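Local atomic coordinates of antibiotic biosynthesis monooxygenase (Rhodospirillum rubrum, PDB entry 4HL9), a protein that probably acts as a monooxygenase of the antibiotic biosynthesis monooxygenase family. Residues M23-A28 against V111-V116; L41-E46 against T94-L99; D30-E35 against G70-I75. All coordinates share one frame; numbering follows the deposited sequence.

Contact 1. Residues M23-A28 against V111-V116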
loop_
_atom_site.group_PDB
_atom_site.type_symbol
_atom_site.label_atom_id
_atom_site.label_comp_id
_atom_site.label_asym_id
_atom_site.label_seq_id
_atom_site.Cartn_x
_atom_site.Cartn_y
_atom_site.Cartn_z
HETATM N N MSE A 23 9.011 12.604 4.136
HETATM C CA MSE A 23 9.388 11.170 3.901
HETATM C C MSE A 23 8.837 10.577 2.597
HETATM O O MSE A 23 7.932 11.119 1.973
HETATM C CB MSE A 23 9.016 10.291 5.104
HETATM C CG MSE A 23 7.546 10.283 5.481
HETATM SE SE MSE A 23 6.375 9.139 4.366
HETATM C CE MSE A 23 4.691 9.571 5.297
ATOM N N LEU A 24 9.405 9.447 2.193
ATOM C CA LEU A 24 8.989 8.784 0.982
ATOM C C LEU A 24 8.291 7.502 1.416
ATOM O O LEU A 24 8.868 6.725 2.174
ATOM C CB LEU A 24 10.222 8.435 0.162
ATOM C CG LEU A 24 10.049 7.710 -1.162
ATOM C CD1 LEU A 24 9.231 8.551 -2.111
ATOM C CD2 LEU A 24 11.420 7.357 -1.742
ATOM N N LYS A 25 7.072 7.300 0.929
ATOM C CA LYS A 25 6.316 6.064 1.210
ATOM C C LYS A 25 6.347 5.218 -0.050
ATOM O O LYS A 25 6.199 5.750 -1.132
ATOM C CB LYS A 25 4.870 6.417 1.574
ATOM C CG LYS A 25 4.102 5.328 2.372
ATOM C CD LYS A 25 4.612 5.244 3.835
ATOM C CE LYS A 25 3.769 4.227 4.600
ATOM N NZ LYS A 25 4.017 4.319 6.052
ATOM N N VAL A 26 6.536 3.904 0.088
ATOM C CA VAL A 26 6.573 3.015 -1.071
ATOM C C VAL A 26 5.631 1.838 -0.833
ATOM O O VAL A 26 5.598 1.318 0.249
ATOM C CB VAL A 26 7.993 2.450 -1.304
ATOM C CG1 VAL A 26 8.025 1.462 -2.469
ATOM C CG2 VAL A 26 9.003 3.587 -1.517
ATOM N N ILE A 27 4.849 1.485 -1.846
ATOM C CA ILE A 27 4.205 0.171 -1.892
ATOM C C ILE A 27 4.758 -0.586 -3.103
ATOM O O ILE A 27 4.817 -0.040 -4.201
ATOM C CB ILE A 27 2.680 0.298 -1.984
ATOM C CG1 ILE A 27 2.148 0.945 -0.706
ATOM C CG2 ILE A 27 2.014 -1.118 -2.206
ATOM C CD1 ILE A 27 0.697 1.430 -0.852
ATOM N N ALA A 28 5.153 -1.830 -2.865
ATOM C CA ALA A 28 5.661 -2.757 -3.869
ATOM C C ALA A 28 4.848 -4.029 -3.747
ATOM O O ALA A 28 4.553 -4.478 -2.618
ATOM C CB ALA A 28 7.106 -3.061 -3.598
ATOM N N VAL A 111 5.167 1.643 -6.289
ATOM C CA VAL A 111 4.643 3.031 -6.300
ATOM C C VAL A 111 5.410 3.858 -5.270
ATOM O O VAL A 111 5.499 3.485 -4.101
ATOM C CB VAL A 111 3.093 3.136 -6.036
ATOM C CG1 VAL A 111 2.553 4.528 -6.388
ATOM C CG2 VAL A 111 2.308 2.073 -6.804
ATOM N N LEU A 112 5.998 4.964 -5.716
ATOM C CA LEU A 112 6.645 5.938 -4.836
ATOM C C LEU A 112 5.677 7.101 -4.515
ATOM O O LEU A 112 5.029 7.633 -5.399
ATOM C CB LEU A 112 7.970 6.453 -5.460
ATOM C CG LEU A 112 9.271 5.664 -5.169
ATOM C CD1 LEU A 112 9.154 4.221 -5.637
ATOM C CD2 LEU A 112 10.527 6.321 -5.813
HETATM N N MSE A 113 5.579 7.507 -3.251
HETATM C CA MSE A 113 4.511 8.428 -2.865
HETATM C C MSE A 113 4.908 9.460 -1.839
HETATM O O MSE A 113 5.844 9.246 -1.059
HETATM C CB MSE A 113 3.292 7.641 -2.314
HETATM C CG MSE A 113 2.903 6.503 -3.198
HETATM SE SE MSE A 113 1.493 5.313 -2.477
HETATM C CE MSE A 113 2.080 5.043 -0.669
ATOM N N ASP A 114 4.161 10.570 -1.855
ATOM C CA ASP A 114 4.188 11.622 -0.850
ATOM C C ASP A 114 2.922 11.558 -0.019
ATOM O O ASP A 114 1.845 11.213 -0.537
ATOM C CB ASP A 114 4.178 12.995 -1.549
ATOM C CG ASP A 114 5.328 13.157 -2.516
ATOM O OD1 ASP A 114 6.393 12.582 -2.236
ATOM O OD2 ASP A 114 5.167 13.821 -3.561
ATOM N N ALA A 115 3.032 11.930 1.257
ATOM C CA ALA A 115 1.838 12.122 2.080
ATOM C C ALA A 115 0.941 13.197 1.447
ATOM O O ALA A 115 1.442 14.157 0.849
ATOM C CB ALA A 115 2.222 12.505 3.515
ATOM N N VAL A 116 -0.375 12.993 1.514
ATOM C CA VAL A 116 -1.321 14.039 1.156
ATOM C C VAL A 116 -1.556 14.886 2.416
ATOM O O VAL A 116 -2.010 14.368 3.447
ATOM C CB VAL A 116 -2.644 13.493 0.564
ATOM C CG1 VAL A 116 -3.721 14.605 0.499
ATOM C CG2 VAL A 116 -2.412 12.879 -0.828
#

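Contact 2. Residues L41-E46 against T94-L99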
loop_
_atom_site.group_PDB
_atom_site.type_symbol
_atom_site.label_atom_id
_atom_site.label_comp_id
_atom_site.label_asym_id
_atom_site.label_seq_id
_atom_site.Cartn_x
_atom_site.Cartn_y
_atom_site.Cartn_z
ATOM N N LEU A 41 8.903 -17.701 0.809
ATOM C CA LEU A 41 8.650 -17.250 2.162
ATOM C C LEU A 41 9.928 -17.011 2.997
ATOM O O LEU A 41 10.080 -15.917 3.527
ATOM C CB LEU A 41 7.603 -18.126 2.875
ATOM C CG LEU A 41 6.154 -17.805 2.447
ATOM C CD1 LEU A 41 5.151 -18.898 2.924
ATOM C CD2 LEU A 41 5.731 -16.428 2.992
ATOM N N PRO A 42 10.858 -18.004 3.076
ATOM C CA PRO A 42 12.094 -17.790 3.854
ATOM C C PRO A 42 12.946 -16.629 3.332
ATOM O O PRO A 42 13.629 -15.976 4.115
ATOM C CB PRO A 42 12.866 -19.110 3.674
ATOM C CG PRO A 42 11.813 -20.119 3.290
ATOM C CD PRO A 42 10.839 -19.350 2.458
ATOM N N LEU A 43 12.925 -16.428 2.017
ATOM C CA LEU A 43 13.628 -15.341 1.342
ATOM C C LEU A 43 13.027 -13.988 1.764
ATOM O O LEU A 43 13.753 -13.075 2.162
ATOM C CB LEU A 43 13.504 -15.525 -0.174
ATOM C CG LEU A 43 14.438 -16.471 -0.942
ATOM C CD1 LEU A 43 15.007 -17.588 -0.101
ATOM C CD2 LEU A 43 13.852 -16.966 -2.270
ATOM N N TYR A 44 11.697 -13.893 1.709
ATOM C CA TYR A 44 10.982 -12.707 2.185
ATOM C C TYR A 44 11.286 -12.419 3.668
ATOM O O TYR A 44 11.495 -11.263 4.037
ATOM C CB TYR A 44 9.468 -12.874 1.984
ATOM C CG TYR A 44 8.929 -12.550 0.600
ATOM C CD1 TYR A 44 9.076 -11.291 0.038
ATOM C CD2 TYR A 44 8.197 -13.503 -0.120
ATOM C CE1 TYR A 44 8.538 -10.999 -1.227
ATOM C CE2 TYR A 44 7.676 -13.227 -1.363
ATOM C CZ TYR A 44 7.833 -11.987 -1.912
ATOM O OH TYR A 44 7.310 -11.745 -3.144
ATOM N N ARG A 45 11.306 -13.454 4.510
ATOM C CA ARG A 45 11.589 -13.259 5.936
ATOM C C ARG A 45 12.986 -12.648 6.188
ATOM O O ARG A 45 13.133 -11.703 6.977
ATOM C CB ARG A 45 11.421 -14.564 6.726
ATOM C CG ARG A 45 9.998 -15.128 6.765
ATOM C CD ARG A 45 9.939 -16.306 7.731
ATOM N NE ARG A 45 9.268 -17.480 7.168
ATOM C CZ ARG A 45 7.952 -17.596 6.986
ATOM N NH1 ARG A 45 7.125 -16.600 7.300
ATOM N NH2 ARG A 45 7.459 -18.715 6.472
ATOM N N GLU A 46 13.996 -13.164 5.489
ATOM C CA GLU A 46 15.351 -12.592 5.567
ATOM C C GLU A 46 15.398 -11.169 4.992
ATOM O O GLU A 46 16.026 -10.296 5.573
ATOM C CB GLU A 46 16.396 -13.481 4.869
ATOM C CG GLU A 46 17.850 -12.971 5.043
ATOM C CD GLU A 46 18.894 -13.795 4.287
ATOM O OE1 GLU A 46 18.557 -14.867 3.734
ATOM O OE2 GLU A 46 20.064 -13.359 4.250
ATOM N N THR A 94 20.000 -7.171 -3.421
ATOM C CA THR A 94 20.506 -7.676 -4.693
ATOM C C THR A 94 20.655 -9.212 -4.740
ATOM O O THR A 94 20.630 -9.811 -5.814
ATOM C CB THR A 94 21.832 -6.987 -5.107
ATOM O OG1 THR A 94 22.792 -7.185 -4.074
ATOM C CG2 THR A 94 21.607 -5.480 -5.346
ATOM N N ARG A 95 20.784 -9.849 -3.594
ATOM C CA ARG A 95 20.801 -11.307 -3.547
ATOM C C ARG A 95 19.360 -11.860 -3.516
ATOM O O ARG A 95 18.988 -12.690 -4.353
ATOM C CB ARG A 95 21.635 -11.796 -2.350
ATOM C CG ARG A 95 21.547 -13.301 -2.055
ATOM C CD ARG A 95 22.480 -13.721 -0.934
ATOM N NE ARG A 95 22.393 -12.871 0.257
ATOM C CZ ARG A 95 21.570 -13.075 1.284
ATOM N NH1 ARG A 95 20.733 -14.106 1.287
ATOM N NH2 ARG A 95 21.575 -12.232 2.310
ATOM N N LEU A 96 18.548 -11.365 -2.582
ATOM C CA LEU A 96 17.249 -11.976 -2.302
ATOM C C LEU A 96 16.176 -11.705 -3.354
ATOM O O LEU A 96 15.402 -12.631 -3.687
ATOM C CB LEU A 96 16.753 -11.659 -0.879
ATOM C CG LEU A 96 17.579 -12.248 0.288
ATOM C CD1 LEU A 96 17.287 -11.527 1.606
ATOM C CD2 LEU A 96 17.376 -13.740 0.441
ATOM N N VAL A 97 16.133 -10.474 -3.887
ATOM C CA VAL A 97 15.041 -10.049 -4.766
ATOM C C VAL A 97 14.991 -10.794 -6.119
ATOM O O VAL A 97 13.895 -11.205 -6.558
ATOM C CB VAL A 97 14.939 -8.500 -4.927
ATOM C CG1 VAL A 97 13.854 -8.127 -5.910
ATOM C CG2 VAL A 97 14.628 -7.834 -3.574
ATOM N N PRO A 98 16.157 -10.952 -6.799
ATOM C CA PRO A 98 16.116 -11.777 -8.015
ATOM C C PRO A 98 15.763 -13.241 -7.714
ATOM O O PRO A 98 15.058 -13.863 -8.514
ATOM C CB PRO A 98 17.534 -11.642 -8.590
ATOM C CG PRO A 98 18.035 -10.309 -8.025
ATOM C CD PRO A 98 17.463 -10.274 -6.636
ATOM N N LEU A 99 16.193 -13.774 -6.570
ATOM C CA LEU A 99 15.822 -15.143 -6.202
ATOM C C LEU A 99 14.307 -15.315 -5.997
ATOM O O LEU A 99 13.747 -16.363 -6.315
ATOM C CB LEU A 99 16.568 -15.611 -4.962
ATOM C CG LEU A 99 18.097 -15.754 -5.056
ATOM C CD1 LEU A 99 18.617 -16.084 -3.674
ATOM C CD2 LEU A 99 18.453 -16.828 -6.105
#

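Contact 3. Residues D30-E35 against G70-I75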
loop_
_atom_site.group_PDB
_atom_site.type_symbol
_atom_site.label_atom_id
_atom_site.label_comp_id
_atom_site.label_asym_id
_atom_site.label_seq_id
_atom_site.Cartn_x
_atom_site.Cartn_y
_atom_site.Cartn_z
ATOM N N ASP A 30 4.414 -8.018 -5.362
ATOM C CA ASP A 30 4.925 -9.166 -6.108
ATOM C C ASP A 30 3.769 -10.152 -6.315
ATOM O O ASP A 30 2.904 -10.282 -5.431
ATOM C CB ASP A 30 5.990 -9.885 -5.313
ATOM C CG ASP A 30 7.274 -9.070 -5.116
ATOM O OD1 ASP A 30 7.501 -8.036 -5.786
ATOM O OD2 ASP A 30 8.078 -9.524 -4.291
ATOM N N PHE A 31 3.776 -10.829 -7.463
ATOM C CA PHE A 31 2.780 -11.874 -7.767
ATOM C C PHE A 31 3.545 -13.144 -8.031
ATOM O O PHE A 31 4.165 -13.285 -9.079
ATOM C CB PHE A 31 1.931 -11.473 -8.970
ATOM C CG PHE A 31 1.233 -10.131 -8.802
ATOM C CD1 PHE A 31 -0.089 -10.071 -8.370
ATOM C CD2 PHE A 31 1.902 -8.944 -9.072
ATOM C CE1 PHE A 31 -0.744 -8.843 -8.215
ATOM C CE2 PHE A 31 1.260 -7.699 -8.913
ATOM C CZ PHE A 31 -0.057 -7.651 -8.485
ATOM N N ILE A 32 3.553 -14.028 -7.047
ATOM C CA ILE A 32 4.403 -15.218 -7.078
ATOM C C ILE A 32 3.574 -16.421 -7.559
ATOM O O ILE A 32 2.411 -16.564 -7.144
ATOM C CB ILE A 32 4.996 -15.513 -5.674
ATOM C CG1 ILE A 32 5.848 -14.315 -5.184
ATOM C CG2 ILE A 32 5.853 -16.796 -5.693
ATOM C CD1 ILE A 32 6.844 -13.835 -6.251
ATOM N N LYS A 33 4.170 -17.276 -8.399
ATOM C CA LYS A 33 3.493 -18.517 -8.836
ATOM C C LYS A 33 3.139 -19.352 -7.614
ATOM O O LYS A 33 3.982 -19.554 -6.746
ATOM C CB LYS A 33 4.376 -19.318 -9.793
ATOM C CG LYS A 33 4.656 -18.617 -11.103
ATOM C CD LYS A 33 5.529 -19.494 -11.995
ATOM C CE LYS A 33 5.827 -18.786 -13.286
ATOM N NZ LYS A 33 6.690 -19.631 -14.143
ATOM N N PRO A 34 1.872 -19.823 -7.523
ATOM C CA PRO A 34 1.426 -20.529 -6.327
ATOM C C PRO A 34 2.331 -21.689 -5.921
ATOM O O PRO A 34 2.536 -21.899 -4.729
ATOM C CB PRO A 34 0.030 -21.059 -6.721
ATOM C CG PRO A 34 -0.441 -20.106 -7.735
ATOM C CD PRO A 34 0.780 -19.630 -8.489
ATOM N N GLU A 35 2.862 -22.412 -6.910
ATOM C CA GLU A 35 3.812 -23.530 -6.704
ATOM C C GLU A 35 5.045 -23.122 -5.890
ATOM O O GLU A 35 5.681 -23.969 -5.258
ATOM C CB GLU A 35 4.363 -24.046 -8.053
ATOM C CG GLU A 35 3.391 -24.265 -9.156
ATOM C CD GLU A 35 3.193 -23.048 -10.053
ATOM O OE1 GLU A 35 4.044 -22.750 -10.932
ATOM O OE2 GLU A 35 2.145 -22.411 -9.896
ATOM N N GLY A 70 -0.125 -15.879 -2.846
ATOM C CA GLY A 70 1.096 -15.533 -3.571
ATOM C C GLY A 70 1.238 -14.060 -3.894
ATOM O O GLY A 70 2.191 -13.687 -4.561
ATOM N N HIS A 71 0.303 -13.222 -3.438
ATOM C CA HIS A 71 0.338 -11.786 -3.790
ATOM C C HIS A 71 0.881 -11.087 -2.546
ATOM O O HIS A 71 0.176 -10.962 -1.538
ATOM C CB HIS A 71 -1.053 -11.262 -4.226
ATOM C CG HIS A 71 -1.121 -9.766 -4.467
ATOM N ND1 HIS A 71 -2.305 -9.057 -4.421
ATOM C CD2 HIS A 71 -0.156 -8.851 -4.735
ATOM C CE1 HIS A 71 -2.073 -7.776 -4.666
ATOM N NE2 HIS A 71 -0.774 -7.621 -4.850
ATOM N N PHE A 72 2.159 -10.696 -2.600
ATOM C CA PHE A 72 2.822 -10.107 -1.422
ATOM C C PHE A 72 2.928 -8.622 -1.612
ATOM O O PHE A 72 3.181 -8.175 -2.728
ATOM C CB PHE A 72 4.216 -10.720 -1.200
ATOM C CG PHE A 72 4.167 -12.159 -0.807
ATOM C CD1 PHE A 72 3.962 -12.524 0.522
ATOM C CD2 PHE A 72 4.276 -13.155 -1.779
ATOM C CE1 PHE A 72 3.891 -13.850 0.882
ATOM C CE2 PHE A 72 4.205 -14.485 -1.429
ATOM C CZ PHE A 72 4.016 -14.836 -0.094
ATOM N N VAL A 73 2.784 -7.874 -0.515
ATOM C CA VAL A 73 2.784 -6.414 -0.570
ATOM C C VAL A 73 3.716 -5.852 0.502
ATOM O O VAL A 73 3.577 -6.169 1.694
ATOM C CB VAL A 73 1.365 -5.822 -0.433
ATOM C CG1 VAL A 73 1.404 -4.271 -0.426
ATOM C CG2 VAL A 73 0.453 -6.325 -1.569
ATOM N N PHE A 74 4.668 -5.042 0.059
ATOM C CA PHE A 74 5.570 -4.331 0.942
ATOM C C PHE A 74 5.011 -2.935 1.174
ATOM O O PHE A 74 4.532 -2.299 0.248
ATOM C CB PHE A 74 6.957 -4.183 0.278
ATOM C CG PHE A 74 7.729 -5.471 0.166
ATOM C CD1 PHE A 74 8.533 -5.908 1.214
ATOM C CD2 PHE A 74 7.688 -6.218 -1.010
ATOM C CE1 PHE A 74 9.265 -7.093 1.110
ATOM C CE2 PHE A 74 8.436 -7.380 -1.135
ATOM C CZ PHE A 74 9.212 -7.824 -0.078
ATOM N N ILE A 75 5.035 -2.474 2.425
ATOM C CA ILE A 75 4.744 -1.082 2.718
ATOM C C ILE A 75 5.983 -0.545 3.403
ATOM O O ILE A 75 6.386 -1.062 4.440
ATOM C CB ILE A 75 3.513 -0.916 3.658
ATOM C CG1 ILE A 75 2.222 -1.345 2.949
ATOM C CG2 ILE A 75 3.373 0.559 4.082
ATOM C CD1 ILE A 75 0.993 -1.396 3.894
#

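Contact 1. Residues M23-A28 against V111-V116
Lys25 and Met113 face each other as a hydrogen-bonded pair in an antiparallel strand pairing that joins the first strand of the chain, 24-32, to the last, 104-115, at the sheet end where the two termini lie. The strands are clearly twisted against each other, their local directions 144° apart. Lys25 N donates to Met113 O at 3.0 Å and Lys25 O accepts from Met113 N at 2.8 Å; Ile27 and Val111 repeat the reciprocal pair, Val111 N reaching Ile27 O at 2.7 Å. Between the two pairs, Val26 CA leans on Val111 O at 3.2 Å in a CA-H...O contact.

The strand order 59-65, 71-78, 24-32, 104-115, with helices on one side, is that of a ferredoxin-like alpha+beta fold, and two such sheets associate in the dimeric barrels of this family. The two sides of the pairing accordingly meet different neighbours. Lys25, Ile27 and Met113 share one face, which packs on Phe63 and Val73 of the second subunit. Here the methyl CE of Met113, a selenomethionine, is folded back by the bend at chi3 (-45°) and touches both Lys25 CG, at 3.7 Å, and Ile27 CD1, at 3.9 Å. On the other face Val26 and Leu112 run alongside each other, with CG2 and CD1 4.2 Å apart. Leu24 CD1 settles 3.6 Å from Met113 O, and helix 81-86 covers this side through Leu84. Beyond Leu112, residues Met113 to Ala115 also pair with a strand of the second subunit, carrying the sheet across the interface.

Contact 2. Residues L41-E46 against T94-L99
Glu46 and Arg95 form a salt bridge between helices 37-52 and 91-101, which run roughly antiparallel with their local axes 9.7 Å apart. The carboxylate sits at the guanidinium edge. Its OE2 takes the main bond, from Arg95 NH2 at 2.7 Å, and a weak second one from Arg95 NH1; OE1 receives only a weak bond from NH1 across this contact. The donor NH2 stands above the carboxylate plane, 44° out of it, and the two flat groups are turned 36° against each other, so the grip is lopsided rather than evenly two-pronged. Glu91 OE2 holds Arg95 NE in a further salt bridge, while Lys50 makes a long, weak ion pair with Glu46 OE2.

Next to the charged pair the contact is apolar. Glu46 extends from a CG anti to its backbone N (chi1 -175°), and its CG lies 3.8 Å from Leu96 CD1, the Glu46 chain running roughly perpendicular to that of Leu96. Leu43 CG meets Leu96 CD2 at 4.2 Å, and Leu43 CD2 touches Leu99 CB at 4.1 Å. In this worked case of helix pairing, acid and base alternate along Glu91, Arg95, Glu46 and Lys50, and this chemistry probably keeps the carboxylate ionised while an ionic bridge flanks the leucine contact near the surface.

Contact 3. Residues D30-E35 against G70-I75
Phe31 lies over one face of the His71 imidazole in an offset stack, the ring centroids 4.4 Å apart and the planes within 13° of parallel. The closest atoms are Phe31 CE1 and His71 CD2, at 3.5 Å. At the edge of the imidazole, in its plane, Asp30 O approaches His71 CD2 at 3.4 Å, while His71 NE2 is hydrogen-bonded to Gln29 OE1 and His71 ND1 to Asp65 OD2, which together would fix the ring's rotation. The two side chains reach this overlap with different torsions: His71 CG is anti to its backbone N (chi1 174°), whereas Phe31 CG stands beside its own.

These rings rise from a non-hydrogen-bonded pair on the two inner strands of the antiparallel sheet, near the end where they meet the corner at Gly70; strand 24-32 runs between 71-78 and 104-115 in ferredoxin-like order. Asp30 and Phe72 form the neighbouring hydrogen-bonded pair, Asp30 N reaching Phe72 O at 2.9 Å and Phe72 N returning to Asp30 O at 3.0 Å. Ile32 N adds a bond to Gly70 O at 2.9 Å, where the chain turns.

On the opposite face, beneath helix 37-52, two more rings are approached at their edges. Ile32 CG1 comes in 3.9 Å from Phe72 CD2, its side chain set roughly perpendicular to the phenylalanine's. Asp30 OD2 lies in the plane of the Phe74 ring, 3.8 Å from CE2, with carboxylate and ring planes steeply inclined. That oxygen is hydrogen-bonded to Tyr44 OH from the helix, whose ring also meets Phe72. The Phe31 and His71 side differs: His71 packs on Val111 of the second subunit.

Overall arrangement
From the N terminus, strand 24-32 meets strand 104-115 through its first part in contact 1 and strand 71-78 through its last part in contact 3, while along its length it lies between both. Helix 37-52 follows and supplies the first segment of contact 2. Strand 71-78 closes contact 3, the shortest loop; helix 91-101 then closes contact 2, and strand 104-115 closes contact 1 last. Contacts 2 and 3 are both nested inside contact 1 but cross each other, because their segments alternate. Contacts 1 and 3 touch through the sheet, contacts 2 and 3 through Tyr44, while contacts 1 and 2 remain apart, nearest atoms about 8 Å away. All three reach the second subunit.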